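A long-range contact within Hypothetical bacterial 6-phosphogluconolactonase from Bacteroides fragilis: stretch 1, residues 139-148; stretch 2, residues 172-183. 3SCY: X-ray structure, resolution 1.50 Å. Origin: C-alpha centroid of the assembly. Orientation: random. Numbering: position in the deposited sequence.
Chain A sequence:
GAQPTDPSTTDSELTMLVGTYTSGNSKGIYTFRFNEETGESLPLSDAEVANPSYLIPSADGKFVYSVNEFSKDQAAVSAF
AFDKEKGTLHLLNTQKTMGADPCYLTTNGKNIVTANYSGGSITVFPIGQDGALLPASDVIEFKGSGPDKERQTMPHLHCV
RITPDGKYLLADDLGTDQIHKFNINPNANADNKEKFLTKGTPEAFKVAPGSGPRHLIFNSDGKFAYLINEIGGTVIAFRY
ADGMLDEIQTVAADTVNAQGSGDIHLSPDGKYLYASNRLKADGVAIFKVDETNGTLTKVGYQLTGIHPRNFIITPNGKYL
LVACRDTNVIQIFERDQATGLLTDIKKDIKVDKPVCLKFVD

Stretch 1 (139-148) VIEFKGSGPD
Stretch 2, residues 172-183: DDLGTDQIHKFN

Packing between residues 139-148 and 172-183 buries 423 Å², both sides summed, with no hydrogen bond across. Stretch 1 is a strand through Glu-141, then an extended loop; stretch 2 leaves its first strand at Asp-173, turns through 174-177 and returns as strand 178-183. The strand of stretch 1 runs roughly opposite to strand 178-183. CA atoms pair Ile-140 with Phe-182 (10.6 Å), Phe-142 with Asp-173 (9.0 Å) and Ser-145 with Thr-176 (4.7 Å); large side chains fill the wide end, while at the narrow end the Thr-176 methyl and Gly-175 O approach the backbone of 144-146.

Phe-142 covers most (phi/psi -121/160, chi1 m, chi2 -86°). Its CB points toward stretch 2, and its ring stacks face-to-face on His-180 (chi1 m, chi2 -80°), centroids 4.1 Å apart, planes at 30°, Phe-142 CE1 3.4 Å from His-180 CG. The imidazole is held by a nearly straight hydrogen bond, His-180 NE2 to Asp-173 OD2 (2.9 Å, 177°), with Asp-173 chi1 t. Phe-182 (chi1 m, chi2 86°) meets the Phe-142 ring edge to edge, CZ to CZ at 3.6 Å; Ile-140 (chi1 m, chi2 t) adds CG2 3.8 Å from Phe-182 CZ, extending the apolar patch.

Thr-176 (phi/psi -118/8, chi1 p) serves the narrow end with its methyl: CG2 lies 3.5 Å from Gly-144 C and 3.6 Å from Ser-145 N. Thr-176 OG1 lies 2.7 Å from Asp-173 OD2 and 3.0 Å from Gln-178 OE1. Gly-144 (129/-177) has backbone angles that call for glycine, and a CB would also clash with Thr-176 CG2. At Gly-146 (-134/-177) a CB would strike Gly-175 O; Gly-146 N approaches that oxygen to 3.0 Å, at an angle too poor for a hydrogen bond. Pro-147 CD rests 3.7 Å from OD2 of Asp-177, whose backbone is left-handed (59/41) and whose chi1 is m.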

ATOM      1  N   VAL A 139      10.160   4.635 -17.743  1.00 21.58           N
ATOM      2  CA  VAL A 139       8.917   3.842 -17.841  1.00 22.47           C
ATOM      3  C   VAL A 139       9.399   2.437 -18.189  1.00 28.82           C
ATOM      4  O   VAL A 139      10.003   2.243 -19.257  1.00 28.87           O
ATOM      5  CB  VAL A 139       7.844   4.388 -18.828  1.00 27.26           C
ATOM      6  CG1 VAL A 139       6.591   3.497 -18.851  1.00 27.15           C
ATOM      7  CG2 VAL A 139       7.452   5.818 -18.494  1.00 26.70           C
ATOM      8  N   ILE A 140       9.219   1.490 -17.261  1.00 25.53           N
ATOM      9  CA  ILE A 140       9.726   0.123 -17.409  1.00 25.53           C
ATOM     10  C   ILE A 140       8.561  -0.797 -17.717  1.00 28.92           C
ATOM     11  O   ILE A 140       7.674  -0.955 -16.880  1.00 27.25           O
ATOM     12  CB  ILE A 140      10.538  -0.310 -16.148  1.00 27.38           C
ATOM     13  CG1 ILE A 140      11.663   0.714 -15.865  1.00 27.79           C
ATOM     14  CG2 ILE A 140      11.116  -1.736 -16.315  1.00 29.34           C
ATOM     15  CD1 ILE A 140      12.288   0.698 -14.493  1.00 33.19           C
ATOM     16  N   GLU A 141       8.535  -1.354 -18.935  1.00 30.01           N
ATOM     17  CA  GLU A 141       7.455  -2.233 -19.385  1.00 30.63           C
ATOM     18  C   GLU A 141       7.761  -3.685 -19.070  1.00 34.84           C
ATOM     19  O   GLU A 141       8.932  -4.090 -19.019  1.00 36.87           O
ATOM     20  CB  GLU A 141       7.239  -2.071 -20.901  1.00 33.70           C
ATOM     21  CG  GLU A 141       6.724  -0.698 -21.305  1.00 46.24           C
ATOM     22  CD  GLU A 141       5.238  -0.422 -21.159  1.00 63.71           C
ATOM     23  OE1 GLU A 141       4.454  -1.373 -20.926  1.00 52.79           O
ATOM     24  OE2 GLU A 141       4.854   0.758 -21.326  1.00 49.68           O
ATOM     25  N   PHE A 142       6.708  -4.467 -18.833  1.00 28.25           N
ATOM     26  CA  PHE A 142       6.847  -5.890 -18.561  1.00 27.09           C
ATOM     27  C   PHE A 142       6.082  -6.673 -19.598  1.00 31.59           C
ATOM     28  O   PHE A 142       5.203  -6.125 -20.273  1.00 33.19           O
ATOM     29  CB  PHE A 142       6.360  -6.241 -17.143  1.00 25.69           C
ATOM     30  CG  PHE A 142       7.133  -5.501 -16.081  1.00 24.96           C
ATOM     31  CD1 PHE A 142       8.332  -6.006 -15.590  1.00 26.53           C
ATOM     32  CD2 PHE A 142       6.658  -4.300 -15.562  1.00 24.63           C
ATOM     33  CE1 PHE A 142       9.065  -5.299 -14.628  1.00 25.93           C
ATOM     34  CE2 PHE A 142       7.396  -3.588 -14.604  1.00 25.57           C
ATOM     35  CZ  PHE A 142       8.585  -4.102 -14.128  1.00 23.56           C
ATOM     36  N   LYS A 143       6.432  -7.949 -19.744  1.00 28.04           N
ATOM     37  CA  LYS A 143       5.777  -8.855 -20.677  1.00 29.16           C
ATOM     38  C   LYS A 143       5.367 -10.140 -19.979  1.00 35.32           C
ATOM     39  O   LYS A 143       5.976 -10.540 -18.982  1.00 36.77           O
ATOM     40  CB  LYS A 143       6.701  -9.169 -21.867  1.00 33.13           C
ATOM     41  CG  LYS A 143       6.938  -7.972 -22.787  1.00 43.38           C
ATOM     42  CD  LYS A 143       7.832  -8.346 -23.977  1.00 53.78           C
ATOM     43  CE  LYS A 143       8.099  -7.170 -24.881  1.00 65.09           C
ATOM     44  NZ  LYS A 143       8.826  -7.573 -26.115  1.00 74.99           N
ATOM     45  N   GLY A 144       4.321 -10.773 -20.495  1.00 33.27           N
ATOM     46  CA  GLY A 144       3.864 -12.042 -19.956  1.00 33.29           C
ATOM     47  C   GLY A 144       2.396 -12.114 -19.643  1.00 36.67           C
ATOM     48  O   GLY A 144       1.637 -11.170 -19.888  1.00 36.14           O
ATOM     49  N   SER A 145       2.001 -13.255 -19.091  1.00 33.74           N
ATOM     50  CA  SER A 145       0.622 -13.542 -18.704  1.00 32.83           C
ATOM     51  C   SER A 145       0.611 -14.669 -17.685  1.00 36.73           C
ATOM     52  O   SER A 145       1.653 -15.254 -17.373  1.00 38.08           O
ATOM     53  CB  SER A 145      -0.215 -13.903 -19.933  1.00 36.26           C
ATOM     54  OG  SER A 145       0.352 -15.008 -20.611  1.00 41.13           O
ATOM     55  N   GLY A 146      -0.566 -14.959 -17.172  1.00 33.08           N
ATOM     56  CA  GLY A 146      -0.774 -16.023 -16.204  1.00 31.70           C
ATOM     57  C   GLY A 146      -1.973 -16.858 -16.594  1.00 35.34           C
ATOM     58  O   GLY A 146      -2.596 -16.595 -17.625  1.00 36.79           O
ATOM     59  N   PRO A 147      -2.333 -17.853 -15.773  1.00 31.09           N
ATOM     60  CA  PRO A 147      -3.432 -18.766 -16.160  1.00 32.26           C
ATOM     61  C   PRO A 147      -4.849 -18.200 -16.039  1.00 36.22           C
ATOM     62  O   PRO A 147      -5.716 -18.668 -16.781  1.00 36.45           O
ATOM     63  CB  PRO A 147      -3.262 -19.952 -15.214  1.00 34.12           C
ATOM     64  CG  PRO A 147      -2.529 -19.407 -14.046  1.00 34.86           C
ATOM     65  CD  PRO A 147      -1.642 -18.319 -14.552  1.00 31.05           C
ATOM     66  N   ASP A 148      -5.118 -17.256 -15.092  1.00 32.53           N
ATOM     67  CA  ASP A 148      -6.481 -16.710 -14.936  1.00 32.02           C
ATOM     68  C   ASP A 148      -6.899 -16.029 -16.234  1.00 38.23           C
ATOM     69  O   ASP A 148      -6.242 -15.082 -16.675  1.00 38.25           O
ATOM     70  CB  ASP A 148      -6.599 -15.757 -13.734  1.00 31.47           C
ATOM     71  CG  ASP A 148      -8.028 -15.401 -13.361  1.00 34.65           C
ATOM     72  OD1 ASP A 148      -8.709 -14.720 -14.172  1.00 36.50           O
ATOM     73  OD2 ASP A 148      -8.460 -15.776 -12.258  1.00 39.43           O
ATOM     74  N   ASP A 172       5.442  -6.100  -7.507  1.00 18.11           N
ATOM     75  CA  ASP A 172       4.501  -7.226  -7.597  1.00 16.98           C
ATOM     76  C   ASP A 172       3.706  -7.167  -8.866  1.00 21.56           C
ATOM     77  O   ASP A 172       3.084  -6.133  -9.159  1.00 19.54           O
ATOM     78  CB  ASP A 172       3.526  -7.208  -6.406  1.00 17.72           C
ATOM     79  CG  ASP A 172       4.140  -7.443  -5.049  1.00 21.73           C
ATOM     80  OD1 ASP A 172       5.305  -7.879  -4.993  1.00 22.80           O
ATOM     81  OD2 ASP A 172       3.429  -7.222  -4.028  1.00 23.25           O
ATOM     82  N   ASP A 173       3.673  -8.286  -9.588  1.00 19.38           N
ATOM     83  CA  ASP A 173       2.963  -8.366 -10.849  1.00 20.14           C
ATOM     84  C   ASP A 173       1.862  -9.401 -10.756  1.00 23.31           C
ATOM     85  O   ASP A 173       2.083 -10.614 -10.901  1.00 22.18           O
ATOM     86  CB  ASP A 173       3.944  -8.671 -11.967  1.00 20.68           C
ATOM     87  CG  ASP A 173       3.382  -8.729 -13.378  1.00 27.12           C
ATOM     88  OD1 ASP A 173       2.134  -8.731 -13.533  1.00 23.64           O
ATOM     89  OD2 ASP A 173       4.185  -8.772 -14.323  1.00 27.44           O
ATOM     90  N   LEU A 174       0.643  -8.893 -10.564  1.00 20.62           N
ATOM     91  CA  LEU A 174      -0.547  -9.721 -10.423  1.00 20.96           C
ATOM     92  C   LEU A 174      -0.797 -10.542 -11.681  1.00 25.81           C
ATOM     93  O   LEU A 174      -1.260 -11.690 -11.592  1.00 25.03           O
ATOM     94  CB  LEU A 174      -1.759  -8.816 -10.076  1.00 21.11           C
ATOM     95  CG  LEU A 174      -3.167  -9.489  -9.979  1.00 24.94           C
ATOM     96  CD1 LEU A 174      -4.037  -8.762  -8.958  1.00 26.34           C
ATOM     97  CD2 LEU A 174      -3.886  -9.541 -11.365  1.00 29.10           C
ATOM     98  N   GLY A 175      -0.486  -9.964 -12.839  1.00 22.52           N
ATOM     99  CA  GLY A 175      -0.739 -10.630 -14.104  1.00 24.38           C
ATOM    100  C   GLY A 175       0.172 -11.777 -14.471  1.00 28.32           C
ATOM    101  O   GLY A 175      -0.242 -12.655 -15.232  1.00 29.10           O
ATOM    102  N   THR A 176       1.422 -11.770 -13.982  1.00 24.16           N
ATOM    103  CA  THR A 176       2.360 -12.823 -14.391  1.00 24.90           C
ATOM    104  C   THR A 176       2.851 -13.682 -13.222  1.00 26.77           C
ATOM    105  O   THR A 176       3.749 -14.498 -13.436  1.00 27.27           O
ATOM    106  CB  THR A 176       3.551 -12.222 -15.150  1.00 28.91           C
ATOM    107  OG1 THR A 176       4.359 -11.486 -14.233  1.00 26.86           O
ATOM    108  CG2 THR A 176       3.122 -11.341 -16.313  1.00 29.20           C
ATOM    109  N   ASP A 177       2.282 -13.506 -12.000  1.00 22.77           N
ATOM    110  CA  ASP A 177       2.681 -14.300 -10.820  1.00 21.98           C
ATOM    111  C   ASP A 177       4.179 -14.132 -10.513  1.00 23.77           C
ATOM    112  O   ASP A 177       4.855 -15.091 -10.154  1.00 24.98           O
ATOM    113  CB  ASP A 177       2.314 -15.792 -11.007  1.00 24.36           C
ATOM    114  CG  ASP A 177       0.815 -15.983 -11.032  1.00 28.51           C
ATOM    115  OD1 ASP A 177       0.131 -15.421 -10.149  1.00 28.22           O
ATOM    116  OD2 ASP A 177       0.322 -16.681 -11.938  1.00 32.56           O
ATOM    117  N   GLN A 178       4.676 -12.917 -10.636  1.00 21.46           N
ATOM    118  CA  GLN A 178       6.080 -12.622 -10.380  1.00 22.21           C
ATOM    119  C   GLN A 178       6.249 -11.398  -9.522  1.00 23.97           C
ATOM    120  O   GLN A 178       5.395 -10.519  -9.504  1.00 21.53           O
ATOM    121  CB  GLN A 178       6.852 -12.398 -11.701  1.00 24.22           C
ATOM    122  CG  GLN A 178       7.028 -13.651 -12.546  1.00 27.20           C
ATOM    123  CD  GLN A 178       7.686 -13.325 -13.863  1.00 38.13           C
ATOM    124  OE1 GLN A 178       7.153 -12.590 -14.701  1.00 32.80           O
ATOM    125  NE2 GLN A 178       8.849 -13.891 -14.082  1.00 34.25           N
ATOM    126  N   ILE A 179       7.371 -11.346  -8.817  1.00 21.97           N
ATOM    127  CA  ILE A 179       7.872 -10.188  -8.107  1.00 20.41           C
ATOM    128  C   ILE A 179       9.145  -9.803  -8.875  1.00 23.50           C
ATOM    129  O   ILE A 179      10.143 -10.527  -8.806  1.00 24.74           O
ATOM    130  CB  ILE A 179       8.127 -10.423  -6.605  1.00 22.44           C
ATOM    131  CG1 ILE A 179       6.832 -10.897  -5.892  1.00 22.97           C
ATOM    132  CG2 ILE A 179       8.671  -9.129  -5.960  1.00 22.14           C
ATOM    133  CD1 ILE A 179       7.072 -11.566  -4.495  1.00 29.79           C
ATOM    134  N   HIS A 180       9.084  -8.710  -9.639  1.00 19.64           N
ATOM    135  CA  HIS A 180      10.218  -8.210 -10.419  1.00 19.63           C
ATOM    136  C   HIS A 180      11.234  -7.538  -9.492  1.00 22.20           C
ATOM    137  O   HIS A 180      10.844  -6.876  -8.531  1.00 22.00           O
ATOM    138  CB  HIS A 180       9.732  -7.247 -11.505  1.00 19.64           C
ATOM    139  CG  HIS A 180       8.741  -7.876 -12.423  1.00 22.71           C
ATOM    140  ND1 HIS A 180       9.142  -8.717 -13.461  1.00 25.07           N
ATOM    141  CD2 HIS A 180       7.395  -7.749 -12.450  1.00 23.26           C
ATOM    142  CE1 HIS A 180       8.021  -9.099 -14.057  1.00 24.61           C
ATOM    143  NE2 HIS A 180       6.946  -8.534 -13.498  1.00 24.71           N
ATOM    144  N   LYS A 181      12.537  -7.752  -9.755  1.00 18.83           N
ATOM    145  CA  LYS A 181      13.607  -7.215  -8.924  1.00 18.53           C
ATOM    146  C   LYS A 181      14.476  -6.210  -9.687  1.00 22.58           C
ATOM    147  O   LYS A 181      14.927  -6.488 -10.811  1.00 22.67           O
ATOM    148  CB  LYS A 181      14.480  -8.377  -8.409  1.00 20.39           C
ATOM    149  CG  LYS A 181      15.597  -7.931  -7.462  1.00 23.35           C
ATOM    150  CD  LYS A 181      16.515  -9.085  -7.067  1.00 24.89           C
ATOM    151  CE  LYS A 181      17.788  -8.563  -6.439  1.00 27.28           C
ATOM    152  NZ  LYS A 181      18.660  -9.687  -5.995  1.00 26.18           N
ATOM    153  N   PHE A 182      14.737  -5.059  -9.050  1.00 20.08           N
ATOM    154  CA  PHE A 182      15.607  -4.026  -9.578  1.00 20.10           C
ATOM    155  C   PHE A 182      16.621  -3.608  -8.554  1.00 24.14           C
ATOM    156  O   PHE A 182      16.336  -3.571  -7.349  1.00 22.51           O
ATOM    157  CB  PHE A 182      14.796  -2.798 -10.007  1.00 20.67           C
ATOM    158  CG  PHE A 182      13.819  -3.080 -11.118  1.00 21.46           C
ATOM    159  CD1 PHE A 182      12.541  -3.555 -10.838  1.00 22.31           C
ATOM    160  CD2 PHE A 182      14.189  -2.914 -12.445  1.00 23.30           C
ATOM    161  CE1 PHE A 182      11.643  -3.836 -11.872  1.00 23.26           C
ATOM    162  CE2 PHE A 182      13.300  -3.213 -13.478  1.00 25.91           C
ATOM    163  CZ  PHE A 182      12.036  -3.679 -13.185  1.00 24.01           C
ATOM    164  N   ASN A 183      17.807  -3.286  -9.037  1.00 21.45           N
ATOM    165  CA  ASN A 183      18.847  -2.694  -8.231  1.00 22.28           C
ATOM    166  C   ASN A 183      18.570  -1.207  -8.173  1.00 25.27           C
ATOM    167  O   ASN A 183      18.245  -0.603  -9.200  1.00 22.89           O
ATOM    168  CB  ASN A 183      20.230  -2.947  -8.866  1.00 23.60           C
ATOM    169  CG  ASN A 183      20.642  -4.383  -9.006  1.00 34.38           C
ATOM    170  OD1 ASN A 183      20.239  -5.258  -8.248  1.00 33.17           O
ATOM    171  ND2 ASN A 183      21.421  -4.676 -10.035  1.00 34.79           N
TER